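Local coordinates for protein alternansucrase (Leuconostoc mesenteroides, PDB 6HVG) that is a glycosyl hydrolase family 70 enzyme that combines a TIM-type barrel with repeats resembling cell-wall-binding modules and holds a calcium ion, at residues F534-D539 against S574-A579; T1171-D1176 against D1186-L1191; N552-R557 against D583-I588; Y1192-K1197 against N1252-G1257. One frame throughout, in Å; residues are numbered along the deposited sequence.

Interaction 1: residues F534-D539 against S574-A579. With CA (calcium ion), chain C.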
# COMPACT_ATOMS: atom_id res chain seq x y z
N PHE A 534 2.70 -5.48 -9.49
CA PHE A 534 2.04 -6.65 -10.04
C PHE A 534 2.45 -6.98 -11.46
O PHE A 534 2.78 -6.08 -12.25
CB PHE A 534 0.54 -6.44 -10.07
CG PHE A 534 -0.05 -6.05 -8.76
CD1 PHE A 534 -0.16 -6.97 -7.73
CD2 PHE A 534 -0.50 -4.78 -8.56
CE1 PHE A 534 -0.69 -6.62 -6.51
CE2 PHE A 534 -1.06 -4.42 -7.35
CZ PHE A 534 -1.16 -5.35 -6.33
N LEU A 535 2.32 -8.27 -11.79
CA LEU A 535 2.49 -8.80 -13.12
C LEU A 535 1.19 -9.44 -13.58
O LEU A 535 0.62 -10.24 -12.87
CB LEU A 535 3.55 -9.89 -13.12
CG LEU A 535 4.96 -9.46 -12.74
CD1 LEU A 535 5.88 -10.67 -12.71
CD2 LEU A 535 5.46 -8.43 -13.73
N ALA A 536 0.70 -9.06 -14.76
CA ALA A 536 -0.48 -9.70 -15.32
C ALA A 536 -0.04 -10.79 -16.30
O ALA A 536 0.76 -10.53 -17.19
CB ALA A 536 -1.35 -8.68 -16.03
N TYR A 537 -0.56 -12.00 -16.13
CA TYR A 537 -0.25 -13.09 -17.02
C TYR A 537 -1.00 -12.93 -18.34
O TYR A 537 -2.13 -12.43 -18.37
CB TYR A 537 -0.59 -14.44 -16.41
CG TYR A 537 0.10 -14.78 -15.10
CD1 TYR A 537 1.28 -14.19 -14.73
CD2 TYR A 537 -0.45 -15.71 -14.23
CE1 TYR A 537 1.88 -14.49 -13.51
CE2 TYR A 537 0.16 -16.03 -13.03
CZ TYR A 537 1.33 -15.41 -12.68
OH TYR A 537 1.92 -15.71 -11.50
N GLN A 538 -0.38 -13.40 -19.43
CA GLN A 538 -0.95 -13.26 -20.77
C GLN A 538 -1.26 -14.60 -21.42
O GLN A 538 -0.68 -15.62 -21.08
CB GLN A 538 -0.00 -12.46 -21.65
CG GLN A 538 0.48 -11.16 -21.02
CD GLN A 538 -0.62 -10.16 -20.78
OE1 GLN A 538 -1.47 -9.92 -21.62
NE2 GLN A 538 -0.61 -9.56 -19.59
N ASP A 539 -2.22 -14.57 -22.34
CA ASP A 539 -2.56 -15.74 -23.18
C ASP A 539 -1.62 -15.80 -24.35
O ASP A 539 -1.75 -15.00 -25.28
CB ASP A 539 -4.00 -15.65 -23.70
CG ASP A 539 -5.04 -15.84 -22.61
OD1 ASP A 539 -4.70 -16.29 -21.50
OD2 ASP A 539 -6.21 -15.55 -22.89
N SER A 574 -9.69 -2.49 -9.44
CA SER A 574 -8.34 -2.86 -9.08
C SER A 574 -8.34 -4.35 -8.82
O SER A 574 -8.55 -4.77 -7.70
CB SER A 574 -7.92 -2.09 -7.83
OG SER A 574 -8.23 -0.71 -7.97
N GLU A 575 -8.11 -5.14 -9.87
CA GLU A 575 -8.18 -6.58 -9.82
C GLU A 575 -7.07 -7.16 -8.98
O GLU A 575 -7.23 -8.21 -8.35
CB GLU A 575 -8.09 -7.15 -11.23
CG GLU A 575 -8.28 -8.67 -11.37
CD GLU A 575 -9.62 -9.19 -10.88
OE1 GLU A 575 -10.65 -8.96 -11.58
OE2 GLU A 575 -9.62 -9.84 -9.80
N PHE A 576 -5.94 -6.47 -8.95
CA PHE A 576 -4.77 -6.99 -8.25
C PHE A 576 -4.65 -6.37 -6.89
O PHE A 576 -4.69 -5.16 -6.77
CB PHE A 576 -3.51 -6.73 -9.05
CG PHE A 576 -3.50 -7.42 -10.37
CD1 PHE A 576 -3.04 -8.71 -10.48
CD2 PHE A 576 -4.01 -6.81 -11.48
CE1 PHE A 576 -3.07 -9.38 -11.69
CE2 PHE A 576 -4.03 -7.44 -12.69
CZ PHE A 576 -3.56 -8.73 -12.80
N LEU A 577 -4.52 -7.22 -5.88
CA LEU A 577 -4.50 -6.80 -4.51
C LEU A 577 -3.31 -7.42 -3.84
O LEU A 577 -2.36 -6.72 -3.48
CB LEU A 577 -5.83 -7.21 -3.83
CG LEU A 577 -5.99 -6.99 -2.32
CD1 LEU A 577 -5.84 -5.53 -1.94
CD2 LEU A 577 -7.36 -7.50 -1.92
N LEU A 578 -3.34 -8.74 -3.66
CA LEU A 578 -2.26 -9.44 -2.94
C LEU A 578 -2.01 -10.78 -3.56
O LEU A 578 -2.93 -11.42 -4.10
CB LEU A 578 -2.61 -9.64 -1.46
CG LEU A 578 -2.56 -8.40 -0.55
CD1 LEU A 578 -3.44 -8.55 0.68
CD2 LEU A 578 -1.14 -8.13 -0.09
N ALA A 579 -0.77 -11.22 -3.45
CA ALA A 579 -0.35 -12.58 -3.76
C ALA A 579 -0.73 -13.01 -5.17
O ALA A 579 -0.54 -12.23 -6.12
CB ALA A 579 -0.86 -13.57 -2.72
CA CA C . -8.43 -10.02 -8.12
O HOH W 1 -9.27 -12.23 -7.95

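Interaction 2: residues T1171-D1176 against D1186-L1191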
# COMPACT_ATOMS: atom_id res chain seq x y z
N THR A 1171 3.85 -15.87 -19.32
CA THR A 1171 4.14 -14.65 -20.08
C THR A 1171 3.52 -13.47 -19.32
O THR A 1171 2.31 -13.41 -19.14
CB THR A 1171 3.56 -14.72 -21.50
OG1 THR A 1171 4.26 -15.70 -22.25
CG2 THR A 1171 3.74 -13.40 -22.21
N ALA A 1172 4.36 -12.52 -18.91
CA ALA A 1172 3.94 -11.53 -17.94
C ALA A 1172 4.23 -10.11 -18.38
O ALA A 1172 5.26 -9.83 -18.98
CB ALA A 1172 4.61 -11.80 -16.60
N THR A 1173 3.32 -9.22 -18.02
CA THR A 1173 3.47 -7.79 -18.23
C THR A 1173 3.35 -7.07 -16.89
O THR A 1173 2.51 -7.43 -16.07
CB THR A 1173 2.37 -7.26 -19.16
OG1 THR A 1173 2.43 -7.96 -20.41
CG2 THR A 1173 2.51 -5.77 -19.41
N ARG A 1174 4.20 -6.07 -16.66
CA ARG A 1174 4.17 -5.27 -15.42
C ARG A 1174 3.01 -4.31 -15.43
O ARG A 1174 2.87 -3.52 -16.35
CB ARG A 1174 5.47 -4.52 -15.25
CG ARG A 1174 5.57 -3.65 -14.01
CD ARG A 1174 5.87 -4.49 -12.78
NE ARG A 1174 6.14 -3.63 -11.64
CZ ARG A 1174 5.21 -2.93 -11.00
NH1 ARG A 1174 3.92 -3.00 -11.36
NH2 ARG A 1174 5.57 -2.16 -9.99
N VAL A 1175 2.16 -4.41 -14.41
CA VAL A 1175 0.89 -3.69 -14.38
C VAL A 1175 0.64 -3.08 -13.03
O VAL A 1175 1.25 -3.49 -12.03
CB VAL A 1175 -0.31 -4.62 -14.64
CG1 VAL A 1175 -0.33 -5.08 -16.07
CG2 VAL A 1175 -0.27 -5.82 -13.70
N ASP A 1176 -0.26 -2.10 -13.03
CA ASP A 1176 -0.75 -1.47 -11.79
C ASP A 1176 -1.96 -2.23 -11.28
O ASP A 1176 -2.36 -3.25 -11.87
CB ASP A 1176 -1.04 0.02 -12.00
CG ASP A 1176 -2.17 0.30 -12.99
OD1 ASP A 1176 -2.99 -0.59 -13.29
OD2 ASP A 1176 -2.27 1.44 -13.47
N ASP A 1186 9.72 -1.66 -19.67
CA ASP A 1186 10.22 -2.58 -20.68
C ASP A 1186 9.68 -3.97 -20.42
O ASP A 1186 9.84 -4.84 -21.26
CB ASP A 1186 11.76 -2.64 -20.68
CG ASP A 1186 12.39 -1.26 -20.67
OD1 ASP A 1186 11.83 -0.37 -21.37
OD2 ASP A 1186 13.40 -1.09 -19.94
N PHE A 1187 9.08 -4.17 -19.25
CA PHE A 1187 8.55 -5.47 -18.87
C PHE A 1187 7.18 -5.68 -19.52
O PHE A 1187 6.15 -5.45 -18.91
CB PHE A 1187 8.48 -5.58 -17.37
CG PHE A 1187 8.48 -6.99 -16.85
CD1 PHE A 1187 7.53 -7.92 -17.26
CD2 PHE A 1187 9.43 -7.39 -15.91
CE1 PHE A 1187 7.53 -9.20 -16.75
CE2 PHE A 1187 9.41 -8.66 -15.39
CZ PHE A 1187 8.46 -9.57 -15.81
N VAL A 1188 7.19 -6.11 -20.78
CA VAL A 1188 5.99 -6.40 -21.53
C VAL A 1188 6.13 -7.75 -22.23
O VAL A 1188 7.13 -8.02 -22.89
CB VAL A 1188 5.73 -5.29 -22.55
CG1 VAL A 1188 4.44 -5.54 -23.32
CG2 VAL A 1188 5.65 -3.95 -21.84
N ASN A 1189 5.12 -8.60 -22.06
CA ASN A 1189 5.08 -9.94 -22.65
C ASN A 1189 6.38 -10.72 -22.51
O ASN A 1189 6.79 -11.39 -23.45
CB ASN A 1189 4.67 -9.85 -24.10
CG ASN A 1189 3.27 -9.28 -24.27
OD1 ASN A 1189 2.31 -9.77 -23.72
ND2 ASN A 1189 3.15 -8.27 -25.08
N LEU A 1190 7.02 -10.65 -21.34
CA LEU A 1190 8.26 -11.40 -21.05
C LEU A 1190 8.00 -12.72 -20.33
O LEU A 1190 7.03 -12.84 -19.58
CB LEU A 1190 9.23 -10.59 -20.18
CG LEU A 1190 9.60 -9.20 -20.69
CD1 LEU A 1190 10.64 -8.60 -19.76
CD2 LEU A 1190 10.13 -9.23 -22.10
N LEU A 1191 8.87 -13.69 -20.54
CA LEU A 1191 8.73 -14.97 -19.87
C LEU A 1191 9.28 -14.83 -18.46
O LEU A 1191 10.32 -14.20 -18.23
CB LEU A 1191 9.41 -16.12 -20.64
CG LEU A 1191 8.93 -16.44 -22.07
CD1 LEU A 1191 9.25 -17.89 -22.43
CD2 LEU A 1191 7.45 -16.20 -22.27
O HOH W 2 0.76 -7.54 -22.30

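Interaction 3: residues N552-R557 against D583-I588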
# COMPACT_ATOMS: atom_id res chain seq x y z
N ASN A 552 -9.91 -15.92 -21.12
CA ASN A 552 -10.58 -15.48 -19.93
C ASN A 552 -9.77 -14.29 -19.42
O ASN A 552 -9.42 -13.41 -20.21
CB ASN A 552 -10.67 -16.62 -18.93
CG ASN A 552 -11.67 -17.67 -19.37
OD1 ASN A 552 -12.86 -17.40 -19.45
ND2 ASN A 552 -11.19 -18.86 -19.65
N ARG A 553 -9.48 -14.24 -18.13
CA ARG A 553 -8.76 -13.13 -17.53
C ARG A 553 -9.31 -11.74 -17.86
O ARG A 553 -8.57 -10.85 -18.25
CB ARG A 553 -7.28 -13.19 -17.91
CG ARG A 553 -6.56 -14.45 -17.45
CD ARG A 553 -5.16 -14.46 -17.98
NE ARG A 553 -4.36 -15.52 -17.39
CZ ARG A 553 -3.53 -16.32 -18.06
NH1 ARG A 553 -3.37 -16.17 -19.37
NH2 ARG A 553 -2.86 -17.26 -17.40
N LYS A 554 -10.62 -11.54 -17.68
CA LYS A 554 -11.22 -10.20 -17.69
C LYS A 554 -10.92 -9.53 -16.37
O LYS A 554 -11.35 -10.00 -15.32
CB LYS A 554 -12.72 -10.25 -17.89
CG LYS A 554 -13.14 -10.91 -19.19
CD LYS A 554 -14.51 -11.51 -19.09
CE LYS A 554 -14.85 -12.40 -20.28
NZ LYS A 554 -15.52 -11.59 -21.32
N LEU A 555 -10.18 -8.43 -16.44
CA LEU A 555 -9.72 -7.76 -15.25
C LEU A 555 -10.62 -6.61 -14.87
O LEU A 555 -11.18 -5.93 -15.74
CB LEU A 555 -8.34 -7.23 -15.51
CG LEU A 555 -7.28 -8.28 -15.94
CD1 LEU A 555 -5.90 -7.65 -16.08
CD2 LEU A 555 -7.21 -9.46 -15.00
N GLY A 556 -10.83 -6.42 -13.56
CA GLY A 556 -11.51 -5.23 -13.05
C GLY A 556 -13.00 -5.25 -13.25
O GLY A 556 -13.61 -4.20 -13.38
N ARG A 557 -13.60 -6.43 -13.24
CA ARG A 557 -15.04 -6.52 -13.38
C ARG A 557 -15.71 -6.37 -12.02
O ARG A 557 -16.51 -7.20 -11.61
CB ARG A 557 -15.45 -7.84 -14.06
CG ARG A 557 -14.93 -7.95 -15.48
CD ARG A 557 -15.41 -6.80 -16.35
NE ARG A 557 -15.01 -6.99 -17.75
CZ ARG A 557 -15.69 -7.66 -18.67
NH1 ARG A 557 -16.84 -8.25 -18.39
NH2 ARG A 557 -15.21 -7.75 -19.88
N ASP A 583 -8.27 -15.86 -11.18
CA ASP A 583 -9.11 -15.43 -12.30
C ASP A 583 -10.56 -15.85 -12.08
O ASP A 583 -11.01 -16.89 -12.60
CB ASP A 583 -8.56 -16.01 -13.60
CG ASP A 583 -9.38 -15.62 -14.82
OD1 ASP A 583 -10.19 -14.66 -14.74
OD2 ASP A 583 -9.20 -16.30 -15.86
N ASN A 584 -11.29 -15.04 -11.32
CA ASN A 584 -12.72 -15.26 -11.09
C ASN A 584 -13.64 -14.92 -12.28
O ASN A 584 -14.84 -15.10 -12.19
CB ASN A 584 -13.17 -14.52 -9.83
CG ASN A 584 -12.44 -14.98 -8.57
OD1 ASN A 584 -12.36 -16.17 -8.29
ND2 ASN A 584 -11.90 -14.04 -7.82
N SER A 585 -13.07 -14.48 -13.41
CA SER A 585 -13.85 -14.30 -14.66
C SER A 585 -13.99 -15.57 -15.48
O SER A 585 -14.76 -15.60 -16.45
CB SER A 585 -13.22 -13.23 -15.55
OG SER A 585 -12.14 -13.76 -16.30
N ASN A 586 -13.24 -16.61 -15.11
CA ASN A 586 -13.28 -17.91 -15.78
C ASN A 586 -14.40 -18.80 -15.24
O ASN A 586 -14.36 -19.17 -14.08
CB ASN A 586 -11.93 -18.60 -15.59
CG ASN A 586 -11.83 -19.95 -16.30
OD1 ASN A 586 -12.82 -20.65 -16.52
ND2 ASN A 586 -10.61 -20.31 -16.65
N PRO A 587 -15.36 -19.18 -16.09
CA PRO A 587 -16.46 -20.05 -15.66
C PRO A 587 -16.04 -21.27 -14.83
O PRO A 587 -16.73 -21.62 -13.87
CB PRO A 587 -17.09 -20.48 -16.98
CG PRO A 587 -16.85 -19.35 -17.91
CD PRO A 587 -15.52 -18.78 -17.51
N ILE A 588 -14.93 -21.90 -15.19
CA ILE A 588 -14.44 -23.05 -14.44
C ILE A 588 -14.05 -22.67 -13.01
O ILE A 588 -14.32 -23.40 -12.08
CB ILE A 588 -13.25 -23.73 -15.16
CG1 ILE A 588 -13.72 -24.39 -16.47
CG2 ILE A 588 -12.62 -24.81 -14.28
CD1 ILE A 588 -12.62 -24.66 -17.48
O HOH W 3 -10.47 -12.13 -13.58

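Interaction 4: residues Y1192-K1197 against N1252-G1257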
# COMPACT_ATOMS: atom_id res chain seq x y z
N TYR A 1192 8.56 -15.44 -17.53
CA TYR A 1192 8.81 -15.26 -16.10
C TYR A 1192 8.51 -16.56 -15.41
O TYR A 1192 7.59 -17.27 -15.82
CB TYR A 1192 7.89 -14.17 -15.57
CG TYR A 1192 8.28 -13.59 -14.24
CD1 TYR A 1192 9.21 -12.58 -14.17
CD2 TYR A 1192 7.67 -13.99 -13.08
CE1 TYR A 1192 9.57 -12.02 -12.96
CE2 TYR A 1192 8.02 -13.45 -11.87
CZ TYR A 1192 8.96 -12.46 -11.81
OH TYR A 1192 9.31 -11.91 -10.59
N VAL A 1193 9.29 -16.87 -14.38
CA VAL A 1193 9.04 -18.03 -13.55
C VAL A 1193 8.23 -17.56 -12.36
O VAL A 1193 8.70 -16.77 -11.56
CB VAL A 1193 10.34 -18.66 -13.04
CG1 VAL A 1193 10.05 -19.73 -12.00
CG2 VAL A 1193 11.11 -19.27 -14.19
N ALA A 1194 7.01 -18.05 -12.25
CA ALA A 1194 6.13 -17.74 -11.14
C ALA A 1194 5.84 -18.98 -10.33
O ALA A 1194 6.05 -20.09 -10.80
CB ALA A 1194 4.84 -17.14 -11.66
N ASN A 1195 5.38 -18.79 -9.10
CA ASN A 1195 4.93 -19.89 -8.26
C ASN A 1195 3.41 -19.97 -8.29
O ASN A 1195 2.74 -19.28 -7.53
CB ASN A 1195 5.47 -19.74 -6.84
CG ASN A 1195 6.84 -20.34 -6.67
OD1 ASN A 1195 7.83 -19.70 -6.93
ND2 ASN A 1195 6.90 -21.59 -6.23
N THR A 1196 2.88 -20.82 -9.15
CA THR A 1196 1.46 -20.84 -9.48
C THR A 1196 0.76 -22.18 -9.27
O THR A 1196 -0.47 -22.24 -9.34
CB THR A 1196 1.27 -20.48 -10.97
OG1 THR A 1196 2.20 -21.24 -11.76
CG2 THR A 1196 1.52 -19.00 -11.18
N LYS A 1197 1.52 -23.24 -9.03
CA LYS A 1197 0.99 -24.59 -9.03
C LYS A 1197 0.89 -25.11 -7.61
O LYS A 1197 1.85 -25.06 -6.86
CB LYS A 1197 1.90 -25.49 -9.87
CG LYS A 1197 1.22 -26.67 -10.51
CD LYS A 1197 2.22 -27.63 -11.15
CE LYS A 1197 2.17 -27.60 -12.66
NZ LYS A 1197 3.09 -28.62 -13.25
N ASN A 1252 2.03 -10.74 -7.43
CA ASN A 1252 2.92 -9.69 -7.01
C ASN A 1252 4.31 -10.03 -7.54
O ASN A 1252 4.65 -11.20 -7.68
CB ASN A 1252 2.93 -9.56 -5.49
CG ASN A 1252 3.39 -10.83 -4.80
OD1 ASN A 1252 2.83 -11.90 -5.03
ND2 ASN A 1252 4.41 -10.71 -3.97
N ILE A 1253 5.11 -9.01 -7.84
CA ILE A 1253 6.43 -9.23 -8.39
C ILE A 1253 7.28 -10.10 -7.45
O ILE A 1253 7.28 -9.89 -6.24
CB ILE A 1253 7.17 -7.91 -8.69
CG1 ILE A 1253 7.33 -7.04 -7.45
CG2 ILE A 1253 6.46 -7.15 -9.79
CD1 ILE A 1253 8.06 -5.75 -7.69
N LEU A 1254 7.99 -11.07 -8.03
CA LEU A 1254 8.72 -12.07 -7.25
C LEU A 1254 10.22 -11.84 -7.16
O LEU A 1254 10.94 -12.70 -6.64
CB LEU A 1254 8.46 -13.47 -7.82
CG LEU A 1254 7.00 -13.92 -7.83
CD1 LEU A 1254 6.89 -15.39 -8.18
CD2 LEU A 1254 6.32 -13.69 -6.50
N HIS A 1255 10.69 -10.68 -7.63
CA HIS A 1255 12.11 -10.27 -7.49
C HIS A 1255 13.10 -11.18 -8.24
O HIS A 1255 14.25 -11.36 -7.82
CB HIS A 1255 12.50 -10.19 -6.00
CG HIS A 1255 11.73 -9.17 -5.23
ND1 HIS A 1255 12.08 -8.80 -3.94
CD2 HIS A 1255 10.65 -8.42 -5.55
CE1 HIS A 1255 11.24 -7.89 -3.51
NE2 HIS A 1255 10.37 -7.63 -4.47
N ARG A 1256 12.65 -11.75 -9.34
CA ARG A 1256 13.45 -12.73 -10.05
C ARG A 1256 14.15 -12.14 -11.28
O ARG A 1256 15.22 -12.62 -11.67
CB ARG A 1256 12.58 -13.92 -10.45
CG ARG A 1256 12.42 -14.86 -9.28
CD ARG A 1256 11.39 -15.94 -9.51
NE ARG A 1256 11.33 -16.80 -8.33
CZ ARG A 1256 10.39 -17.70 -8.09
NH1 ARG A 1256 9.39 -17.88 -8.94
NH2 ARG A 1256 10.43 -18.43 -6.99
N GLY A 1257 13.53 -11.13 -11.89
CA GLY A 1257 14.14 -10.39 -12.97
C GLY A 1257 13.38 -10.52 -14.27
O GLY A 1257 12.64 -11.50 -14.48

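Interaction 1: residues F534-D539 against S574-A579
Beside the calcium site, F534 and F576 pack an antiparallel sheet against the loop that supplies one of the metal ligands. F534 stands on strand 534-537, and the CB of F576 sits over the middle of its ring, 3.4 Å from the centroid, a CH-pi contact. From there the two side chains slide past each other in opposite directions, their rings oblique with planes 32° apart. The edge of the F534 ring meets a carbonyl: CZ lies 3.4 Å from L577 O. At the far end of the F576 ring, CZ touches A536 CB at 3.9 Å. Next to F576, E575 holds the calcium ion through its backbone O at 2.2 Å and its OE2 at 2.1 Å. Its CG is anti to the backbone N (chi1 -175°), and a bend at chi2 helps bring the carboxylate to the same ion as the carbonyl. D581, N625, D1159 and a water complete the coordination, while E575 OE1 accepts from G556 N. The two segments therefore meet through apolar contact over the F534 ring face, with one carbonyl at its edge, and the metal is one of several polar holds on the loop, the E575 to G556 bond being another.

Interaction 2: residues T1171-D1176 against D1186-L1191
T1171 and A1172 pair with L1191 and L1190 where strands 1166-1175 and 1190-1197 come together at one edge of a six-stranded antiparallel sheet. A1172 and L1190 form the hydrogen-bonded pair: A1172 N gives to L1190 O at 2.8 Å, and L1190 N returns a bond of 3.1 Å to A1172 O. T1171 and L1191 are the neighbouring non-hydrogen-bonded pair. Regular pairing then breaks, because N1189 as well as L1190 faces A1172. This is a G1 beta bulge, with N1189 in the left-handed helical conformation. The N-H of N1189 is taken by a side chain instead: it points almost straight (170°) at T1173 OG1, 3.2 Å away. A chi1 of -58° sets OG1 anti to its own carbonyl carbon, where it meets that N-H; the T1173 and N1189 side chains lie side by side, and a water hydrogen-bonded to T1173 OG1 at 2.6 Å donates to N1189 OD1. Two residues earlier, F1187 is the centre of an inverse gamma turn, and its O accepts from R1174 N at 3.0 Å. The F1187 ring turns its edge toward A1172 O, 3.2 Å from CE1, while L1190 CD1 lies over one face, off centre. L535 of strand 534-537 packs against both A1172 and the ring. T1171 turns CG2 to N1189 CA at 3.7 Å and hydrogen-bonds D540 through OG1. R1174 touches F1187 CB with its own CB at 3.8 Å, then bends at chi2 and carries its guanidinium off to the carbonyl oxygens of E520 and D521 and to Q528.

Interaction 3: residues N552-R557 against D583-I588
N552, R553 and K554 run past a type I beta turn from D583 to N586, with the R553 and D583 CA atoms 5.7 Å apart. Two side chains of the turn catch successive backbone N-H groups: R553 N donates to D583 OD2 at 3.1 Å, on the syn side but 35° out of the carboxylate plane, and K554 N donates to S585 OG at 3.0 Å. S585 OG takes the crowded position between its backbone N and carbonyl carbon (chi1 81°) and in turn donates to the syn lone pair of D583 OD1 at 2.7 Å. S585 N meets the same oxygen from above the carboxylate plane, making an Asx turn, and a water donates to both D583 OD1 and K554 O. Nearby, the amides of N552 and N586 stack with planes 18° apart. N552 ND2 is used by S549 O, whereas N586 OD1 accepts from I588 N at 2.8 Å as the N-cap of helix 587-601. R553 extends away from the turn to a salt bridge with D539 and to M1248 O. The contact thus lies where strand 580-582 passes into helix 587-601, flanked by strand 1248-1252, whose N1249 packs against both R553 and D583.

Interaction 4: residues Y1192-K1197 against N1252-G1257
Y1192, V1193 and A1194 run in the opposite sense to the loop holding L1254, R1256 and G1257, their nearest CA atoms between 7.3 Å (A1194 to L1254) and 7.9 Å (Y1192 to G1257), so side chains span the gap. R1256 makes three of the four hydrogen bonds. Its chain is extended from CG to NE and crosses V1193 and N1195 at about a right angle, laying the guanidinium edge against the strand. NH1 donates to V1193 O at 2.9 Å, standing well above that carbonyl's plane although the oxygen lies in the guanidinium plane. Both NH1 and NH2 converge on N1195 OD1, at 3.1 Å and 2.9 Å, an end-on grip of one oxygen by two nitrogens. The NH2 bond falls nearly along the C=O axis, while the other amide atom, ND2, is held by L1164 O. Y1192 answers from its end of the strand. Its CG is anti to the backbone N (chi1 -163°); the side chain crosses that of R1256 at about a right angle, and OH accepts from L1254 N at 3.0 Å. L1254 CB comes to the ring edge, and L1254 CD1 reaches A1194 CA at 3.9 Å. The phenol also hydrogen-bonds the carboxylate of E520, which gathers the N-H groups of H1255, R1256 and G1257 and so probably helps hold the loop that Y1192 touches. The loop follows strand 1248-1252; on strand 534-537, L535 packs against Y1192 and I1253, and on strand 1166-1175, K1167 lies against V1193, N1195 and R1256.

How the interactions relate
Interactions 1, 2 and 4 are buried and all reach one antiparallel sheet, interactions 1 and 4 by packing a loop on one of its strands. Interaction 3 is only partly buried and lies at its border, where strand 580-582 gives way to helix 587-601. Interactions 1 and 2 are stitched together by backbone bonds between strands 534-537 and 1166-1175; interactions 2 and 4 share strand 1190-1197, with the F1187 and Y1192 rings in contact. Loop 552-557 of interaction 3 makes polar side-chain bonds to both segments of interaction 1. Chemistry follows place: aromatic packing beside the metal in interaction 1, backbone pairing in interaction 2, side-chain oxygens accepting loop N-H groups in interaction 3, and a guanidinium grip at the sheet edge in interaction 4.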